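Local structure of fatty Acyl-Adenylate Ligase (Escherichia coli, 3PBK) at residues Lys267-Val272 / Glu294-Cys299; Val287-Leu292 / Phe322-Phe327. The protein belongs to the ANL superfamily of AMP-binding enzymes and is named as a fatty acyl-adenylate ligase. All coordinates share one frame; numbering follows the deposited sequence.

Contact 1 (Lys267-Val272 / Glu294-Cys299)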
loop_
_atom_site.group_PDB
_atom_site.type_symbol
_atom_site.label_atom_id
_atom_site.label_comp_id
_atom_site.label_asym_id
_atom_site.label_seq_id
_atom_site.Cartn_x
_atom_site.Cartn_y
_atom_site.Cartn_z
ATOM N N LYS A 267 2.790 -8.504 22.993
ATOM C CA LYS A 267 2.802 -7.677 24.199
ATOM C C LYS A 267 1.403 -7.310 24.672
ATOM O O LYS A 267 1.097 -7.383 25.861
ATOM C CB LYS A 267 3.603 -6.392 23.963
ATOM C CG LYS A 267 3.795 -5.539 25.213
ATOM C CD LYS A 267 4.269 -4.139 24.860
ATOM C CE LYS A 267 4.450 -3.269 26.100
ATOM N NZ LYS A 267 5.835 -3.352 26.675
ATOM N N ASN A 268 0.558 -6.898 23.738
ATOM C CA ASN A 268 -0.779 -6.441 24.071
ATOM C C ASN A 268 -1.849 -7.427 23.640
ATOM O O ASN A 268 -3.032 -7.067 23.546
ATOM C CB ASN A 268 -1.049 -5.087 23.413
ATOM C CG ASN A 268 -0.223 -3.973 24.017
ATOM O OD1 ASN A 268 -0.118 -2.887 23.447
ATOM N ND2 ASN A 268 0.370 -4.233 25.183
ATOM N N ARG A 269 -1.444 -8.665 23.367
ATOM C CA ARG A 269 -2.389 -9.648 22.864
ATOM C C ARG A 269 -3.107 -9.103 21.631
ATOM O O ARG A 269 -4.323 -9.266 21.481
ATOM C CB ARG A 269 -3.407 -9.998 23.945
ATOM C CG ARG A 269 -2.797 -10.605 25.187
ATOM C CD ARG A 269 -2.339 -12.022 24.921
ATOM N NE ARG A 269 -1.010 -12.063 24.314
ATOM C CZ ARG A 269 -0.539 -13.101 23.624
ATOM N NH1 ARG A 269 -1.293 -14.184 23.438
ATOM N NH2 ARG A 269 0.680 -13.050 23.113
ATOM N N GLY A 270 -2.337 -8.446 20.764
ATOM C CA GLY A 270 -2.824 -7.927 19.499
ATOM C C GLY A 270 -3.507 -8.986 18.657
ATOM O O GLY A 270 -3.253 -10.181 18.796
ATOM N N THR A 271 -4.373 -8.552 17.756
ATOM C CA THR A 271 -5.280 -9.489 17.117
ATOM C C THR A 271 -5.240 -9.436 15.597
ATOM O O THR A 271 -5.219 -10.467 14.933
ATOM C CB THR A 271 -6.718 -9.235 17.614
ATOM O OG1 THR A 271 -6.992 -10.103 18.720
ATOM C CG2 THR A 271 -7.713 -9.501 16.520
ATOM N N VAL A 272 -5.237 -8.225 15.057
ATOM C CA VAL A 272 -5.309 -8.015 13.620
ATOM C C VAL A 272 -4.129 -7.172 13.181
ATOM O O VAL A 272 -3.766 -6.195 13.827
ATOM C CB VAL A 272 -6.639 -7.318 13.217
ATOM C CG1 VAL A 272 -6.566 -6.763 11.807
ATOM C CG2 VAL A 272 -7.785 -8.283 13.326
ATOM N N GLU A 294 10.097 -14.011 24.048
ATOM C CA GLU A 294 8.925 -13.300 24.556
ATOM C C GLU A 294 7.644 -13.754 23.861
ATOM O O GLU A 294 6.546 -13.691 24.433
ATOM C CB GLU A 294 9.070 -11.785 24.341
ATOM C CG GLU A 294 10.063 -11.071 25.251
ATOM C CD GLU A 294 11.421 -10.887 24.598
ATOM O OE1 GLU A 294 11.858 -11.810 23.868
ATOM O OE2 GLU A 294 12.048 -9.822 24.817
ATOM N N LEU A 295 7.800 -14.211 22.624
ATOM C CA LEU A 295 6.678 -14.327 21.700
ATOM C C LEU A 295 5.651 -15.403 22.019
ATOM O O LEU A 295 5.970 -16.581 22.165
ATOM C CB LEU A 295 7.181 -14.503 20.267
ATOM C CG LEU A 295 8.141 -13.415 19.805
ATOM C CD1 LEU A 295 8.319 -13.504 18.309
ATOM C CD2 LEU A 295 7.627 -12.049 20.222
ATOM N N ASP A 296 4.409 -14.964 22.127
ATOM C CA ASP A 296 3.284 -15.859 22.036
ATOM C C ASP A 296 2.346 -15.227 21.041
ATOM O O ASP A 296 2.007 -14.062 21.173
ATOM C CB ASP A 296 2.582 -15.988 23.365
ATOM C CG ASP A 296 1.484 -17.000 23.316
ATOM O OD1 ASP A 296 1.625 -17.973 22.539
ATOM O OD2 ASP A 296 0.482 -16.816 24.039
ATOM N N LEU A 297 1.929 -15.983 20.040
ATOM C CA LEU A 297 1.224 -15.391 18.914
ATOM C C LEU A 297 -0.156 -15.994 18.684
ATOM O O LEU A 297 -0.761 -15.788 17.638
ATOM C CB LEU A 297 2.081 -15.499 17.649
ATOM C CG LEU A 297 2.823 -14.239 17.203
ATOM C CD1 LEU A 297 3.122 -13.324 18.371
ATOM C CD2 LEU A 297 4.078 -14.601 16.443
ATOM N N SER A 298 -0.652 -16.726 19.673
ATOM C CA SER A 298 -1.976 -17.344 19.594
ATOM C C SER A 298 -3.096 -16.309 19.478
ATOM O O SER A 298 -4.148 -16.571 18.900
ATOM C CB SER A 298 -2.198 -18.236 20.815
ATOM O OG SER A 298 -1.520 -17.715 21.951
ATOM N N CYS A 299 -2.842 -15.130 20.030
ATOM C CA CYS A 299 -3.774 -14.014 20.010
ATOM C C CYS A 299 -3.939 -13.424 18.600
ATOM O O CYS A 299 -4.952 -12.775 18.285
ATOM C CB CYS A 299 -3.254 -12.928 20.949
ATOM S SG CYS A 299 -1.643 -12.239 20.418
#
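R269 carries most of this contact, laying its guanidinium along the backbone of 294-299. R269 NH2 donates to D296 O at 2.6 Å, and it comes from above the carbonyl plane, so the bond is not aligned with a lone pair. R269 NH1 lies 3.2 Å from D296 OD2, in a salt bridge whose hydrogen bond is weak and bent (122°). The two planar groups are nearly parallel, 10° apart, although the side chains cross at about a right angle. Over one guanidinium face sits C299, its SG centred 3.4 Å above the plane, while S298 OG lies at the edge. Both loops lead into neighbouring parallel strands, 272-275 and 302-305, of the large mixed sheet in the AMP-binding region, the loop 267-272 following helix 260-267. Nearer the strands, T271 OG1 makes a weak hydrogen bond to C299 O, and T271 CA sends a CA-H...O contact to the same oxygen. Bends at chi2 and chi3 fold R269 back over C299, and NH2 gains a second acceptor in S266 O at the helix end. D296 has CG anti to its backbone N; its OD1 accepts a weak hydrogen bond from S298 OG, and its backbone N is held by S266 OG.

Contact 2 (Val287-Leu292 / Phe322-Phe327)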
loop_
_atom_site.group_PDB
_atom_site.type_symbol
_atom_site.label_atom_id
_atom_site.label_comp_id
_atom_site.label_asym_id
_atom_site.label_seq_id
_atom_site.Cartn_x
_atom_site.Cartn_y
_atom_site.Cartn_z
ATOM N N VAL A 287 15.091 -13.234 12.236
ATOM C CA VAL A 287 14.696 -13.660 13.574
ATOM C C VAL A 287 15.863 -14.329 14.268
ATOM O O VAL A 287 16.731 -14.910 13.616
ATOM C CB VAL A 287 13.525 -14.664 13.532
ATOM C CG1 VAL A 287 13.977 -15.975 12.906
ATOM C CG2 VAL A 287 12.980 -14.908 14.926
ATOM N N ASN A 288 15.882 -14.243 15.593
ATOM C CA ASN A 288 16.835 -15.001 16.389
ATOM C C ASN A 288 16.231 -15.448 17.713
ATOM O O ASN A 288 15.267 -14.862 18.189
ATOM C CB ASN A 288 18.131 -14.213 16.595
ATOM C CG ASN A 288 17.938 -12.971 17.446
ATOM O OD1 ASN A 288 17.242 -12.995 18.465
ATOM N ND2 ASN A 288 18.575 -11.877 17.040
ATOM N N GLU A 289 16.805 -16.494 18.299
ATOM C CA GLU A 289 16.249 -17.121 19.496
ATOM C C GLU A 289 15.941 -16.133 20.617
ATOM O O GLU A 289 14.907 -16.246 21.290
ATOM C CB GLU A 289 17.181 -18.223 19.999
ATOM C CG GLU A 289 17.073 -19.530 19.209
ATOM C CD GLU A 289 15.716 -20.223 19.384
ATOM O OE1 GLU A 289 15.007 -19.914 20.376
ATOM O OE2 GLU A 289 15.364 -21.079 18.529
ATOM N N LYS A 290 16.839 -15.172 20.818
ATOM C CA LYS A 290 16.634 -14.148 21.827
ATOM C C LYS A 290 15.252 -13.543 21.640
ATOM O O LYS A 290 14.562 -13.232 22.612
ATOM C CB LYS A 290 17.693 -13.043 21.737
ATOM C CG LYS A 290 17.667 -12.102 22.954
ATOM C CD LYS A 290 17.431 -10.633 22.565
ATOM C CE LYS A 290 16.807 -9.825 23.720
ATOM N NZ LYS A 290 16.358 -8.457 23.292
ATOM N N ASP A 291 14.860 -13.389 20.375
ATOM C CA ASP A 291 13.582 -12.783 19.997
ATOM C C ASP A 291 12.380 -13.677 20.316
ATOM O O ASP A 291 11.351 -13.196 20.795
ATOM C CB ASP A 291 13.584 -12.447 18.499
ATOM C CG ASP A 291 14.500 -11.273 18.149
ATOM O OD1 ASP A 291 14.646 -10.353 18.989
ATOM O OD2 ASP A 291 15.059 -11.271 17.022
ATOM N N LEU A 292 12.515 -14.974 20.045
ATOM C CA LEU A 292 11.431 -15.928 20.262
ATOM C C LEU A 292 11.096 -16.118 21.738
ATOM O O LEU A 292 10.103 -16.771 22.077
ATOM C CB LEU A 292 11.786 -17.285 19.654
ATOM C CG LEU A 292 12.194 -17.301 18.185
ATOM C CD1 LEU A 292 12.446 -18.721 17.756
ATOM C CD2 LEU A 292 11.115 -16.688 17.326
ATOM N N PHE A 322 7.480 -19.583 12.787
ATOM C CA PHE A 322 6.840 -19.155 14.018
ATOM C C PHE A 322 5.740 -20.082 14.527
ATOM O O PHE A 322 4.918 -19.692 15.364
ATOM C CB PHE A 322 6.323 -17.735 13.863
ATOM C CG PHE A 322 7.382 -16.764 13.482
ATOM C CD1 PHE A 322 8.180 -16.189 14.449
ATOM C CD2 PHE A 322 7.592 -16.438 12.161
ATOM C CE1 PHE A 322 9.161 -15.297 14.108
ATOM C CE2 PHE A 322 8.574 -15.546 11.808
ATOM C CZ PHE A 322 9.361 -14.970 12.783
ATOM N N ARG A 323 5.724 -21.312 14.040
ATOM C CA ARG A 323 4.868 -22.289 14.668
ATOM C C ARG A 323 5.289 -22.386 16.132
ATOM O O ARG A 323 4.444 -22.378 17.018
ATOM C CB ARG A 323 4.953 -23.651 13.976
ATOM C CG ARG A 323 4.153 -24.733 14.697
ATOM C CD ARG A 323 4.193 -26.085 13.988
ATOM N NE ARG A 323 3.267 -26.139 12.864
ATOM C CZ ARG A 323 3.636 -26.018 11.593
ATOM N NH1 ARG A 323 4.921 -25.848 11.291
ATOM N NH2 ARG A 323 2.726 -26.066 10.623
ATOM N N GLN A 324 6.595 -22.440 16.382
ATOM C CA GLN A 324 7.119 -22.632 17.742
ATOM C C GLN A 324 6.655 -21.602 18.795
ATOM O O GLN A 324 6.666 -21.887 19.994
ATOM C CB GLN A 324 8.647 -22.732 17.729
ATOM C CG GLN A 324 9.339 -21.547 17.078
ATOM C CD GLN A 324 10.834 -21.767 16.883
ATOM O OE1 GLN A 324 11.555 -22.095 17.828
ATOM N NE2 GLN A 324 11.308 -21.582 15.652
ATOM N N VAL A 325 6.248 -20.417 18.353
ATOM C CA VAL A 325 5.697 -19.422 19.266
ATOM C C VAL A 325 4.202 -19.249 19.042
ATOM O O VAL A 325 3.637 -18.202 19.337
ATOM C CB VAL A 325 6.385 -18.061 19.103
ATOM C CG1 VAL A 325 7.835 -18.150 19.547
ATOM C CG2 VAL A 325 6.271 -17.585 17.662
ATOM N N ASN A 326 3.579 -20.280 18.491
ATOM C CA ASN A 326 2.122 -20.351 18.350
ATOM C C ASN A 326 1.490 -19.474 17.293
ATOM O O ASN A 326 0.373 -19.003 17.481
ATOM C CB ASN A 326 1.416 -20.102 19.681
ATOM C CG ASN A 326 1.665 -21.196 20.661
ATOM O OD1 ASN A 326 2.743 -21.266 21.258
ATOM N ND2 ASN A 326 0.684 -22.084 20.830
ATOM N N PHE A 327 2.182 -19.260 16.184
ATOM C CA PHE A 327 1.533 -18.647 15.040
ATOM C C PHE A 327 0.715 -19.688 14.266
ATOM O O PHE A 327 1.261 -20.662 13.744
ATOM C CB PHE A 327 2.553 -17.981 14.120
ATOM C CG PHE A 327 1.944 -17.395 12.884
ATOM C CD1 PHE A 327 1.290 -16.172 12.932
ATOM C CD2 PHE A 327 2.004 -18.075 11.676
ATOM C CE1 PHE A 327 0.718 -15.636 11.795
ATOM C CE2 PHE A 327 1.432 -17.543 10.535
ATOM C CZ PHE A 327 0.790 -16.329 10.594
#
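The F322 ring meets V287 and L292 obliquely on the other segment, and at its edge, in the ring plane, lies CG2 of V325 from its own segment. V287 approaches tip to tip, CG2 standing 3.9 Å from CE1 of F322, whereas the L292 and F322 side chains cross at about a right angle, with L292 CD2 4.0 Å from F322 CE1. F318 also meets this ring, and L262 of helix 260-267 touches F322. Two helix-end motifs face each other here. N288 and D291 form a capping box at the start of the short, weakly bonded helix 289-292, and a Schellman motif closes helix 312-322, with N326 at positive phi as its C-prime residue, F327 N bonded to F322 O and N326 N to R323 O. No hydrogen bond joins the segments, so the contact rests on apolar side chains and on the amide of Q324. L292, with CG anti to its carbonyl carbon (chi1 -54°), covers much of the interface: CB packs on CG1 of V325, while CD1 lies against the flat end of Q324, 3.5 Å from OE1. Q324 starts in the crowded position between N and the carbonyl carbon (chi1 56°) and then runs extended to cross L292 at about a right angle; its NE2 is hydrogen-bonded to C321 O. In the capping box, D291 N donates to N288 OD1 at 3.1 Å, nearly along the axis of the amide C=O.

Contacts 1 and 2 are both partly buried, with two touching residues buried (G270 and L297 in contact 1, F322 and V325 in contact 2) and two exposed in each, so neither is core; their centres lie 12 Å apart and their segments alternate along the sequence. Contact 1 joins two loops entering adjacent strands of the mixed sheet and relies on charge and backbone carbonyls; contact 2 pairs a helix start with a helix end through apolar side chains, with no hydrogen bond across. Helix 260-267 lies beside both. They touch where 294-299 meets 322-327: L297 N and V325 O stand 2.9 Å apart in a probable hydrogen bond. The T271 side chain is about 9 Å from the bound 5'-O-[(S)-(dodecanoyloxy)(hydroxy)phosphoryl]adenosine.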